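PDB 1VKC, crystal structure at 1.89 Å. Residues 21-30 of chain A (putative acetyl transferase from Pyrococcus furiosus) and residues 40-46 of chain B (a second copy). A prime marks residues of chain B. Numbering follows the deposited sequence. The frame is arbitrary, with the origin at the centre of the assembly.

Chain A (21-30) EEIKKLDREI
Chain B 40-46: SYEEYEE

Two helices that cross steeply can be joined by one well-placed aromatic side chain, and this pair from two copies of a putative acetyl transferase illustrates the principle. Residues 21-30 form an unbroken stretch of helix, phi near -63° and psi near -45°, held by i to i+4 bonds such as Glu29 N to Lys25 O at 3.0 Å. In the second copy, Ser40′ (phi/psi -70/155) precedes a helix that starts at Tyr41′. The axes approach to 10.5 Å, with 80° between their N-to-C directions. In register, Glu22 CA lies 6.8 Å from Glu42′ CA, and Leu26 CA lies 6.5 Å from Tyr41′ CA.

The start of the second helix is fixed by reciprocal bonds: Glu43′ N donates to Ser40′ OG (2.8 Å), capping the helix, while Ser40′ N donates to Glu43′ OE1 (2.8 Å). Ser40′ takes chi1 p, and Glu43′ takes m, t and a chi3 of -16°.

Polar contact centres on Tyr41′, whose CA-to-CB bond points toward the first helix. With chi1 t and chi2 -102°, its OH reaches Glu29 OE2 at 2.6 Å, donating a hydrogen bond that is short but weak. Glu29 meets it with chi1 t, chi2 p and chi3 -142°. Tyrosine suits this buried place because its ring fills space while its hydroxyl offers a partner to a buried carboxylate.

Packing begins with the same two residues. Glu29 CB sits over one face of the Tyr41′ ring, 4.1 Å from the centroid and 24° off the normal, a CH-pi contact. Thus the glutamate serves the ring with its aliphatic base and the hydroxyl with its acid end. Lys25 O approaches Tyr41′ CE1 obliquely at 3.9 Å. At the base of the tyrosine, Leu26 (t, p) brings CD1 within 4.3 Å of Tyr41′ CB, an apolar contact suited to its buried position. Tyr41′ loses 96 Å² of the 329 Å² buried in total, the largest share of any residue.

Charged side chains border this centre. Lys25 (m, t, t), modelled as far as CE, places that atom 3.8 Å from Glu45′ OE1; Glu45′ has chi1 m, chi2 -140°, between wells, and chi3 -39°. The CA-to-CB bond of Glu22 (m, t, chi3 33°) points sideways, though the end of the side chain comes nearer; its closest atom is CG, 3.6 Å from Glu42′ OE2. Glu42′ adopts t, p and -120°. Here Glu22 OE2 and Glu42′ OE2 lie 4.5 Å apart, a meeting of like charges at partly exposed positions, where solvent can moderate repulsion.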

ATOM      1  N   GLU A  21      -2.004   8.834  13.898  1.00 28.87           N
ATOM      2  CA  GLU A  21      -1.788   9.177  12.490  1.00 26.98           C
ATOM      3  C   GLU A  21      -0.965   8.083  11.782  1.00 25.84           C
ATOM      4  O   GLU A  21      -1.305   7.665  10.672  1.00 27.12           O
ATOM      5  CB  GLU A  21      -1.106  10.542  12.357  1.00 31.05           C
ATOM      6  N   GLU A  22       0.093   7.606  12.437  1.00 27.56           N
ATOM      7  CA  GLU A  22       0.953   6.549  11.852  1.00 28.07           C
ATOM      8  C   GLU A  22       0.220   5.217  11.739  1.00 25.96           C
ATOM      9  O   GLU A  22       0.381   4.500  10.757  1.00 22.65           O
ATOM     10  CB  GLU A  22       2.240   6.382  12.655  1.00 34.85           C
ATOM     11  CG  GLU A  22       3.217   7.516  12.434  1.00 39.26           C
ATOM     12  CD  GLU A  22       4.406   7.447  13.364  1.00 45.05           C
ATOM     13  OE1 GLU A  22       4.836   6.316  13.720  1.00 47.08           O
ATOM     14  OE2 GLU A  22       4.931   8.530  13.730  1.00 49.07           O
ATOM     15  N   ILE A  23      -0.602   4.910  12.746  1.00 23.11           N
ATOM     16  CA  ILE A  23      -1.470   3.725  12.720  1.00 24.86           C
ATOM     17  C   ILE A  23      -2.431   3.805  11.537  1.00 25.69           C
ATOM     18  O   ILE A  23      -2.566   2.868  10.766  1.00 24.57           O
ATOM     19  CB  ILE A  23      -2.267   3.626  14.045  1.00 26.16           C
ATOM     20  CG1 ILE A  23      -1.313   3.358  15.222  1.00 26.01           C
ATOM     21  CG2 ILE A  23      -3.338   2.529  13.951  1.00 26.16           C
ATOM     22  CD1 ILE A  23      -1.959   3.558  16.596  1.00 27.87           C
ATOM     23  N   LYS A  24      -3.098   4.941  11.406  1.00 24.77           N
ATOM     24  CA  LYS A  24      -4.045   5.165  10.314  1.00 26.24           C
ATOM     25  C   LYS A  24      -3.377   4.897   8.944  1.00 26.15           C
ATOM     26  O   LYS A  24      -3.935   4.210   8.104  1.00 24.69           O
ATOM     27  CB  LYS A  24      -4.599   6.595  10.390  1.00 26.63           C
ATOM     28  CG  LYS A  24      -5.722   6.911   9.405  1.00 29.65           C
ATOM     29  CD  LYS A  24      -6.093   8.378   9.445  1.00 32.71           C
ATOM     30  N   LYS A  25      -2.166   5.417   8.742  1.00 27.73           N
ATOM     31  CA  LYS A  25      -1.472   5.256   7.454  1.00 29.19           C
ATOM     32  C   LYS A  25      -1.014   3.834   7.188  1.00 28.23           C
ATOM     33  O   LYS A  25      -1.086   3.352   6.056  1.00 28.79           O
ATOM     34  CB  LYS A  25      -0.306   6.234   7.340  1.00 32.56           C
ATOM     35  CG  LYS A  25      -0.758   7.658   7.046  1.00 35.97           C
ATOM     36  CD  LYS A  25       0.323   8.688   7.442  1.00 38.40           C
ATOM     37  CE  LYS A  25       0.061  10.030   6.804  1.00 39.27           C
ATOM     38  N   LEU A  26      -0.566   3.142   8.225  1.00 27.71           N
ATOM     39  CA  LEU A  26      -0.186   1.751   8.077  1.00 28.37           C
ATOM     40  C   LEU A  26      -1.413   0.869   7.765  1.00 28.03           C
ATOM     41  O   LEU A  26      -1.369  -0.003   6.885  1.00 27.85           O
ATOM     42  CB  LEU A  26       0.536   1.281   9.339  1.00 28.98           C
ATOM     43  CG  LEU A  26       0.988  -0.168   9.450  1.00 30.17           C
ATOM     44  CD1 LEU A  26       1.877  -0.573   8.306  1.00 30.37           C
ATOM     45  CD2 LEU A  26       1.690  -0.353  10.790  1.00 28.72           C
ATOM     46  N   ASP A  27      -2.505   1.115   8.468  1.00 26.02           N
ATOM     47  CA  ASP A  27      -3.748   0.422   8.184  1.00 25.78           C
ATOM     48  C   ASP A  27      -4.263   0.712   6.765  1.00 24.78           C
ATOM     49  O   ASP A  27      -4.780  -0.169   6.114  1.00 27.34           O
ATOM     50  CB  ASP A  27      -4.803   0.797   9.195  1.00 26.40           C
ATOM     51  CG  ASP A  27      -6.132   0.137   8.908  1.00 29.96           C
ATOM     52  OD1 ASP A  27      -6.227  -1.114   8.978  1.00 28.52           O
ATOM     53  OD2 ASP A  27      -7.124   0.803   8.582  1.00 28.31           O
ATOM     54  N   ARG A  28      -4.129   1.947   6.314  1.00 27.86           N
ATOM     55  CA  ARG A  28      -4.482   2.301   4.932  1.00 30.64           C
ATOM     56  C   ARG A  28      -3.676   1.470   3.936  1.00 32.41           C
ATOM     57  O   ARG A  28      -4.219   0.932   2.979  1.00 31.11           O
ATOM     58  CB  ARG A  28      -4.222   3.776   4.688  1.00 31.87           C
ATOM     59  CG  ARG A  28      -4.400   4.213   3.237  1.00 35.12           C
ATOM     60  CD  ARG A  28      -4.511   5.696   3.087  1.00 40.16           C
ATOM     61  NE  ARG A  28      -5.573   6.198   3.958  1.00 42.77           N
ATOM     62  CZ  ARG A  28      -5.687   7.448   4.389  1.00 46.52           C
ATOM     63  NH1 ARG A  28      -4.806   8.392   4.026  1.00 47.39           N
ATOM     64  NH2 ARG A  28      -6.693   7.759   5.206  1.00 45.55           N
ATOM     65  N   GLU A  29      -2.376   1.370   4.178  1.00 34.27           N
ATOM     66  CA  GLU A  29      -1.480   0.610   3.300  1.00 35.80           C
ATOM     67  C   GLU A  29      -1.816  -0.881   3.325  1.00 35.10           C
ATOM     68  O   GLU A  29      -1.976  -1.513   2.269  1.00 36.71           O
ATOM     69  CB  GLU A  29      -0.005   0.860   3.703  1.00 37.80           C
ATOM     70  CG  GLU A  29       1.044   0.127   2.843  1.00 40.50           C
ATOM     71  CD  GLU A  29       1.169   0.677   1.421  1.00 40.66           C
ATOM     72  OE1 GLU A  29       1.360  -0.125   0.480  1.00 43.33           O
ATOM     73  OE2 GLU A  29       1.096   1.901   1.241  1.00 43.23           O
ATOM     74  N   ILE A  30      -1.922  -1.441   4.522  1.00 32.87           N
ATOM     75  CA  ILE A  30      -2.213  -2.857   4.686  1.00 34.28           C
ATOM     76  C   ILE A  30      -3.592  -3.241   4.093  1.00 36.52           C
ATOM     77  O   ILE A  30      -3.692  -4.184   3.286  1.00 36.32           O
ATOM     78  CB  ILE A  30      -2.131  -3.259   6.182  1.00 34.13           C
ATOM     79  CG1 ILE A  30      -0.664  -3.242   6.652  1.00 33.98           C
ATOM     80  CG2 ILE A  30      -2.721  -4.663   6.418  1.00 34.56           C
ATOM     81  CD1 ILE A  30      -0.483  -3.533   8.114  1.00 33.42           C
TER
ATOM     82  N   SER B  40      10.379   1.625   8.568  1.00 28.82           N
ATOM     83  CA  SER B  40       9.013   1.887   8.989  1.00 28.31           C
ATOM     84  C   SER B  40       8.254   2.406   7.791  1.00 29.15           C
ATOM     85  O   SER B  40       8.855   2.958   6.867  1.00 27.22           O
ATOM     86  CB  SER B  40       8.965   2.920  10.119  1.00 29.26           C
ATOM     87  OG  SER B  40       9.368   4.196   9.669  1.00 29.90           O
ATOM     88  N   TYR B  41       6.940   2.227   7.798  1.00 30.35           N
ATOM     89  CA  TYR B  41       6.125   2.770   6.733  1.00 31.46           C
ATOM     90  C   TYR B  41       6.248   4.293   6.713  1.00 29.71           C
ATOM     91  O   TYR B  41       6.238   4.923   5.645  1.00 26.70           O
ATOM     92  CB  TYR B  41       4.654   2.348   6.858  1.00 36.00           C
ATOM     93  CG  TYR B  41       3.897   2.806   5.655  1.00 36.60           C
ATOM     94  CD1 TYR B  41       3.090   3.932   5.704  1.00 38.33           C
ATOM     95  CD2 TYR B  41       4.066   2.165   4.432  1.00 37.59           C
ATOM     96  CE1 TYR B  41       2.426   4.381   4.570  1.00 38.95           C
ATOM     97  CE2 TYR B  41       3.409   2.609   3.288  1.00 37.58           C
ATOM     98  CZ  TYR B  41       2.597   3.711   3.363  1.00 38.67           C
ATOM     99  OH  TYR B  41       1.939   4.140   2.231  1.00 38.75           O
ATOM    100  N   GLU B  42       6.377   4.880   7.898  1.00 29.78           N
ATOM    101  CA  GLU B  42       6.594   6.305   8.025  1.00 32.18           C
ATOM    102  C   GLU B  42       7.903   6.745   7.343  1.00 30.82           C
ATOM    103  O   GLU B  42       7.923   7.737   6.627  1.00 28.94           O
ATOM    104  CB  GLU B  42       6.623   6.704   9.500  1.00 36.98           C
ATOM    105  CG  GLU B  42       6.731   8.193   9.726  1.00 42.51           C
ATOM    106  CD  GLU B  42       5.668   8.951   8.977  1.00 47.05           C
ATOM    107  OE1 GLU B  42       6.031   9.808   8.127  1.00 50.73           O
ATOM    108  OE2 GLU B  42       4.465   8.663   9.212  1.00 51.03           O
ATOM    109  N   GLU B  43       8.977   5.998   7.581  1.00 28.53           N
ATOM    110  CA  GLU B  43      10.277   6.242   6.929  1.00 29.75           C
ATOM    111  C   GLU B  43      10.171   6.040   5.416  1.00 27.26           C
ATOM    112  O   GLU B  43      10.703   6.831   4.638  1.00 28.82           O
ATOM    113  CB  GLU B  43      11.357   5.315   7.502  1.00 31.58           C
ATOM    114  CG  GLU B  43      11.822   5.698   8.903  1.00 37.53           C
ATOM    115  CD  GLU B  43      12.507   4.571   9.690  1.00 39.51           C
ATOM    116  OE1 GLU B  43      12.404   3.368   9.328  1.00 40.09           O
ATOM    117  OE2 GLU B  43      13.165   4.908  10.705  1.00 43.58           O
ATOM    118  N   TYR B  44       9.465   4.998   5.008  1.00 23.92           N
ATOM    119  CA  TYR B  44       9.236   4.747   3.585  1.00 22.00           C
ATOM    120  C   TYR B  44       8.497   5.925   2.925  1.00 22.08           C
ATOM    121  O   TYR B  44       8.897   6.411   1.847  1.00 22.48           O
ATOM    122  CB  TYR B  44       8.465   3.438   3.373  1.00 22.35           C
ATOM    123  CG  TYR B  44       7.900   3.310   1.987  1.00 22.47           C
ATOM    124  CD1 TYR B  44       6.540   3.511   1.740  1.00 25.06           C
ATOM    125  CD2 TYR B  44       8.719   3.017   0.916  1.00 22.35           C
ATOM    126  CE1 TYR B  44       6.017   3.394   0.446  1.00 25.07           C
ATOM    127  CE2 TYR B  44       8.206   2.908  -0.369  1.00 21.82           C
ATOM    128  CZ  TYR B  44       6.859   3.100  -0.595  1.00 22.44           C
ATOM    129  OH  TYR B  44       6.368   2.985  -1.865  1.00 24.39           O
ATOM    130  N   GLU B  45       7.408   6.379   3.542  1.00 22.53           N
ATOM    131  CA  GLU B  45       6.641   7.491   2.978  1.00 23.48           C
ATOM    132  C   GLU B  45       7.483   8.711   2.713  1.00 26.28           C
ATOM    133  O   GLU B  45       7.354   9.350   1.653  1.00 21.77           O
ATOM    134  CB  GLU B  45       5.488   7.909   3.891  1.00 28.85           C
ATOM    135  CG  GLU B  45       4.273   7.001   3.810  1.00 33.80           C
ATOM    136  CD  GLU B  45       2.952   7.773   3.852  1.00 38.43           C
ATOM    137  OE1 GLU B  45       2.850   8.761   4.607  1.00 42.62           O
ATOM    138  OE2 GLU B  45       2.025   7.390   3.117  1.00 41.88           O
ATOM    139  N   GLU B  46       8.318   9.072   3.681  1.00 26.36           N
ATOM    140  CA  GLU B  46       9.120  10.293   3.546  1.00 27.76           C
ATOM    141  C   GLU B  46      10.179  10.153   2.469  1.00 24.14           C
ATOM    142  O   GLU B  46      10.434  11.097   1.705  1.00 25.54           O
ATOM    143  CB  GLU B  46       9.727  10.744   4.888  1.00 33.08           C
ATOM    144  CG  GLU B  46      10.579   9.745   5.646  1.00 37.84           C
ATOM    145  CD  GLU B  46      10.898  10.216   7.082  1.00 42.93           C
ATOM    146  OE1 GLU B  46      10.534  11.368   7.430  1.00 44.20           O
ATOM    147  OE2 GLU B  46      11.510   9.436   7.863  1.00 44.76           O
TER